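PDB 3MKB: hemoglobin subunit alpha from Isurus oxyrinchus, which probably carries oxygen in the blood of the shark as the haem-binding alpha chain of a tetrameric haemoglobin. Local coordinates for residues Gly4-Thr9 with His121-Lys126; Glu27-Leu32 with Pro99-Cys104. All blocks are in the same frame, centred on the assembly; numbering follows the deposited sequence.

The two contacts are helix crossings of one all-helical globin chain, with centres about 19 Å apart and nearest atoms about 5 Å apart, so they do not touch. Contact 1 sets the first helix, 4-19, against the last, 118-135; contact 2 joins the helices next to them in sequence, 21-35 and 97-112, and so closes a shorter span of chain inside the longer one. Contact 2 is buried, its centre about 8 Å from that of the chain, and its L101 side chain comes within about 4 Å of the haem. Contact 1 is peripheral, about 15 Å from the chain centre, with the K126 side chain about 14 Å from haem.

Contact 1 of 2, residues Gly4-Thr9 with His121-Lys126; sequences GVERST and HCAVDK
A salt bridge between E6 and K126 carries the polar part of this crossing, with K126 NZ 3.3 Å from E6 OE1, and its hydrogen bond is weak. The ammonium leans on both carboxylate oxygens without gripping either closely, since NZ also lies 3.6 Å from OE2 of E6. Its stronger polar partner is the carbonyl oxygen of A1, so K126 links A1 and E6. The two long side chains meet at about a right angle: E6 runs extended beyond CG, whereas K126 stays extended through chi2, which puts its CD 3.4 Å from E6 OE2. The bend of K126 at chi3 (73°) then turns CE and NZ across the carboxylate. A positive charge this near would be expected to favour the ionised form of E6.

Nearer the backbone the contact is apolar. The methyl of A123 points at helix 4-19 and is met by E6 CG at 3.6 Å, while CG2 of T9, one turn on, reaches the same methyl at 3.9 Å. In T9 that methyl lies anti to the backbone N, which leaves OG1 on the other branch to make a weak hydrogen bond to the V5 carbonyl. The small alanine lets the backbones close to 5.1 Å between the CA atoms of E6 and A123.

The axes of the two short segments cross at -81°, close to perpendicular; these are the A and H helices of the globin fold. Behind this crossing, H121, V124 and D125 of helix 118-135 pack on L106 or L109 of helix 97-112, while H121, C122 and D125 also meet the beta subunit.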
loop_
_atom_site.group_PDB
_atom_site.type_symbol
_atom_site.label_atom_id
_atom_site.label_comp_id
_atom_site.label_asym_id
_atom_site.label_seq_id
_atom_site.Cartn_x
_atom_site.Cartn_y
_atom_site.Cartn_z
ATOM N N GLY A 4 17.913 21.821 8.439
ATOM C CA GLY A 4 17.954 22.526 9.721
ATOM C C GLY A 4 16.576 22.898 10.227
ATOM O O GLY A 4 16.316 22.778 11.417
ATOM N N VAL A 5 15.690 23.321 9.324
ATOM C CA VAL A 5 14.348 23.777 9.713
ATOM C C VAL A 5 13.452 22.593 10.174
ATOM O O VAL A 5 12.681 22.718 11.126
ATOM C CB VAL A 5 13.673 24.603 8.587
ATOM C CG1 VAL A 5 12.203 24.832 8.902
ATOM C CG2 VAL A 5 14.388 25.931 8.428
ATOM N N GLU A 6 13.624 21.441 9.522
ATOM C CA GLU A 6 12.943 20.229 9.956
ATOM C C GLU A 6 13.475 19.722 11.284
ATOM O O GLU A 6 12.686 19.331 12.142
ATOM C CB GLU A 6 13.012 19.166 8.872
ATOM C CG GLU A 6 11.995 19.469 7.756
ATOM C CD GLU A 6 12.243 18.680 6.522
ATOM O OE1 GLU A 6 13.383 18.183 6.377
ATOM O OE2 GLU A 6 11.312 18.591 5.689
ATOM N N ARG A 7 14.801 19.751 11.467
ATOM C CA ARG A 7 15.408 19.266 12.723
ATOM C C ARG A 7 14.875 20.048 13.886
ATOM O O ARG A 7 14.517 19.490 14.922
ATOM C CB ARG A 7 16.937 19.314 12.683
ATOM C CG ARG A 7 17.483 18.469 11.536
ATOM C CD ARG A 7 18.937 18.864 11.146
ATOM N NE ARG A 7 19.698 17.725 10.626
ATOM C CZ ARG A 7 20.251 16.772 11.390
ATOM N NH1 ARG A 7 20.126 16.780 12.722
ATOM N NH2 ARG A 7 20.914 15.787 10.810
ATOM N N SER A 8 14.798 21.361 13.715
ATOM C CA SER A 8 14.236 22.209 14.738
ATOM C C SER A 8 12.776 21.799 15.041
ATOM O O SER A 8 12.365 21.615 16.219
ATOM C CB SER A 8 14.328 23.674 14.299
ATOM O OG SER A 8 13.583 24.500 15.206
ATOM N N THR A 9 12.003 21.638 13.978
ATOM C CA THR A 9 10.586 21.355 14.123
ATOM C C THR A 9 10.336 19.992 14.783
ATOM O O THR A 9 9.455 19.889 15.623
ATOM C CB THR A 9 9.881 21.444 12.759
ATOM O OG1 THR A 9 9.684 22.836 12.425
ATOM C CG2 THR A 9 8.518 20.713 12.787
ATOM N N HIS A 121 4.118 19.072 9.441
ATOM C CA HIS A 121 3.632 17.754 9.043
ATOM C C HIS A 121 4.646 17.041 8.141
ATOM O O HIS A 121 4.936 15.844 8.318
ATOM C CB HIS A 121 2.299 18.039 8.325
ATOM C CG HIS A 121 1.626 16.838 7.743
ATOM N ND1 HIS A 121 0.401 16.937 7.127
ATOM C CD2 HIS A 121 1.990 15.536 7.656
ATOM C CE1 HIS A 121 0.048 15.752 6.656
ATOM N NE2 HIS A 121 0.996 14.887 6.962
ATOM N N CYS A 122 5.192 17.779 7.172
ATOM C CA CYS A 122 6.177 17.206 6.262
ATOM C C CYS A 122 7.362 16.720 7.097
ATOM O O CYS A 122 7.813 15.581 6.959
ATOM C CB CYS A 122 6.577 18.210 5.147
ATOM S SG CYS A 122 7.703 17.480 4.075
ATOM N N ALA A 123 7.851 17.570 7.980
ATOM C CA ALA A 123 8.980 17.196 8.868
ATOM C C ALA A 123 8.748 15.912 9.677
ATOM O O ALA A 123 9.606 14.997 9.700
ATOM C CB ALA A 123 9.278 18.321 9.792
ATOM N N VAL A 124 7.604 15.851 10.349
ATOM C CA VAL A 124 7.274 14.678 11.178
ATOM C C VAL A 124 7.091 13.431 10.327
ATOM O O VAL A 124 7.651 12.366 10.644
ATOM C CB VAL A 124 6.034 14.903 12.061
ATOM C CG1 VAL A 124 5.865 13.725 13.089
ATOM C CG2 VAL A 124 6.171 16.219 12.779
ATOM N N ASP A 125 6.301 13.547 9.255
ATOM C CA ASP A 125 6.133 12.439 8.328
ATOM C C ASP A 125 7.452 11.892 7.811
ATOM O O ASP A 125 7.589 10.675 7.652
ATOM C CB ASP A 125 5.264 12.806 7.132
ATOM C CG ASP A 125 4.666 11.571 6.455
ATOM O OD1 ASP A 125 4.451 10.542 7.139
ATOM O OD2 ASP A 125 4.297 11.664 5.279
ATOM N N LYS A 126 8.444 12.766 7.605
ATOM C CA LYS A 126 9.777 12.280 7.249
ATOM C C LYS A 126 10.444 11.470 8.338
ATOM O O LYS A 126 11.028 10.427 8.042
ATOM C CB LYS A 126 10.718 13.414 6.809
ATOM C CG LYS A 126 10.290 13.983 5.484
ATOM C CD LYS A 126 11.084 15.243 5.142
ATOM C CE LYS A 126 12.512 14.865 4.740
ATOM N NZ LYS A 126 13.163 15.975 3.963
#

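Contact 2 of 2, residues Glu27-Leu32 with Pro99-Cys104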
loop_
_atom_site.group_PDB
_atom_site.type_symbol
_atom_site.label_atom_id
_atom_site.label_comp_id
_atom_site.label_asym_id
_atom_site.label_seq_id
_atom_site.Cartn_x
_atom_site.Cartn_y
_atom_site.Cartn_z
ATOM N N GLU A 27 -4.078 7.314 21.793
ATOM C CA GLU A 27 -5.002 7.911 20.824
ATOM C C GLU A 27 -4.622 7.473 19.408
ATOM O O GLU A 27 -5.476 7.126 18.593
ATOM C CB GLU A 27 -4.997 9.449 20.950
ATOM C CG GLU A 27 -5.817 10.113 19.846
ATOM C CD GLU A 27 -6.044 11.593 20.071
ATOM O OE1 GLU A 27 -5.885 12.089 21.221
ATOM O OE2 GLU A 27 -6.352 12.274 19.076
ATOM N N ALA A 28 -3.321 7.441 19.101
ATOM C CA ALA A 28 -2.901 7.085 17.769
ATOM C C ALA A 28 -3.257 5.616 17.534
ATOM O O ALA A 28 -3.768 5.276 16.444
ATOM C CB ALA A 28 -1.391 7.344 17.553
ATOM N N LEU A 29 -3.020 4.754 18.533
ATOM C CA LEU A 29 -3.325 3.314 18.345
ATOM C C LEU A 29 -4.864 3.140 18.241
ATOM O O LEU A 29 -5.338 2.299 17.466
ATOM C CB LEU A 29 -2.748 2.460 19.494
ATOM C CG LEU A 29 -1.224 2.194 19.529
ATOM C CD1 LEU A 29 -0.839 1.800 20.993
ATOM C CD2 LEU A 29 -0.783 1.118 18.454
ATOM N N ALA A 30 -5.626 3.911 19.009
ATOM C CA ALA A 30 -7.112 3.849 18.913
ATOM C C ALA A 30 -7.597 4.232 17.480
ATOM O O ALA A 30 -8.492 3.595 16.904
ATOM C CB ALA A 30 -7.775 4.738 19.988
ATOM N N ARG A 31 -6.985 5.267 16.914
ATOM C CA ARG A 31 -7.169 5.591 15.481
ATOM C C ARG A 31 -6.825 4.439 14.559
ATOM O O ARG A 31 -7.655 4.107 13.724
ATOM C CB ARG A 31 -6.407 6.865 15.076
ATOM C CG ARG A 31 -6.816 8.121 15.864
ATOM C CD ARG A 31 -6.188 9.427 15.241
ATOM N NE ARG A 31 -6.565 10.508 16.130
ATOM C CZ ARG A 31 -7.774 11.057 16.190
ATOM N NH1 ARG A 31 -8.710 10.718 15.331
ATOM N NH2 ARG A 31 -8.024 11.990 17.091
ATOM N N LEU A 32 -5.656 3.826 14.698
ATOM C CA LEU A 32 -5.310 2.636 13.941
ATOM C C LEU A 32 -6.414 1.566 13.951
ATOM O O LEU A 32 -6.834 1.104 12.930
ATOM C CB LEU A 32 -3.999 2.043 14.435
ATOM C CG LEU A 32 -3.395 0.875 13.662
ATOM C CD1 LEU A 32 -3.104 1.180 12.240
ATOM C CD2 LEU A 32 -2.175 0.293 14.365
ATOM N N PRO A 99 3.367 2.122 8.141
ATOM C CA PRO A 99 2.801 3.409 7.667
ATOM C C PRO A 99 1.345 3.692 8.005
ATOM O O PRO A 99 0.977 4.870 8.099
ATOM C CB PRO A 99 3.035 3.371 6.168
ATOM C CG PRO A 99 3.508 1.980 5.840
ATOM C CD PRO A 99 3.856 1.260 7.039
ATOM N N MET A 100 0.509 2.685 8.244
ATOM C CA MET A 100 -0.860 3.021 8.830
ATOM C C MET A 100 -0.736 3.699 10.201
ATOM O O MET A 100 -1.402 4.709 10.493
ATOM C CB MET A 100 -1.738 1.781 8.974
ATOM C CG MET A 100 -2.199 1.090 7.679
ATOM S SD MET A 100 -2.695 -0.629 8.123
ATOM C CE MET A 100 -3.744 -1.047 6.738
ATOM N N LEU A 101 0.158 3.175 11.068
ATOM C CA LEU A 101 0.288 3.783 12.365
ATOM C C LEU A 101 0.831 5.215 12.248
ATOM O O LEU A 101 0.398 6.103 13.003
ATOM C CB LEU A 101 1.155 2.939 13.330
ATOM C CG LEU A 101 1.325 3.456 14.787
ATOM C CD1 LEU A 101 0.024 3.915 15.476
ATOM C CD2 LEU A 101 2.074 2.415 15.666
ATOM N N SER A 102 1.833 5.400 11.385
ATOM C CA SER A 102 2.368 6.729 11.128
ATOM C C SER A 102 1.287 7.787 10.835
ATOM O O SER A 102 1.285 8.887 11.382
ATOM C CB SER A 102 3.371 6.675 9.971
ATOM O OG SER A 102 4.466 5.869 10.354
ATOM N N GLU A 103 0.381 7.468 9.935
ATOM C CA GLU A 103 -0.654 8.409 9.583
ATOM C C GLU A 103 -1.609 8.707 10.749
ATOM O O GLU A 103 -2.056 9.851 10.937
ATOM C CB GLU A 103 -1.417 7.880 8.369
ATOM C CG GLU A 103 -2.412 8.939 7.790
ATOM C CD GLU A 103 -1.724 10.189 7.188
ATOM O OE1 GLU A 103 -2.383 11.242 7.070
ATOM O OE2 GLU A 103 -0.547 10.092 6.786
ATOM N N CYS A 104 -1.899 7.680 11.541
ATOM C CA CYS A 104 -2.645 7.829 12.782
ATOM C C CYS A 104 -1.902 8.703 13.824
ATOM O O CYS A 104 -2.543 9.437 14.505
ATOM C CB CYS A 104 -2.983 6.451 13.410
ATOM S SG CYS A 104 -4.172 5.619 12.403
#
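C104 is the bump that fills the main hollow here, its side chain pressed into the backbone of segment 27-32 between A28, R31 and L32. CB of C104 rests 3.3 Å from the A28 carbonyl oxygen. Its sulfur, anti to its own carbonyl carbon (chi1 -69°), lies 3.3 Å from L32 N and also packs on R31 CB. A28 and C104 bring their CA atoms to 5.0 Å, the A28 methyl lying beside the C104 carbonyl, and the short axes pass at 8.5 Å, crossing at 123°.

L32 fills the next hollow from the other helix. With CG anti to the backbone N, it sends CD1 to M100 CB at 3.6 Å and lays CD2 near L101 CB, crossing M100 at about a right angle. L101 answers by turning its branched end back toward helix 21-35, where CD1 meets L29 CD2 at 4.2 Å and lies near A28. L101 also touches the haem, tying the crossing to the pocket wall.

R31, also buried, runs its CD past the C104 carbonyl oxygen, while its NH2 makes a salt bridge with E27 OE2 (2.6 Å) and hydrogen-bonds F112 O of the beta subunit. No hydrogen bond joins the two segments: aliphatic groups and the C104 sulfur, packed against each other and the backbone of 27-32, make this B-G crossing of the globin fold, and shape rather than polar pairing sets its closeness.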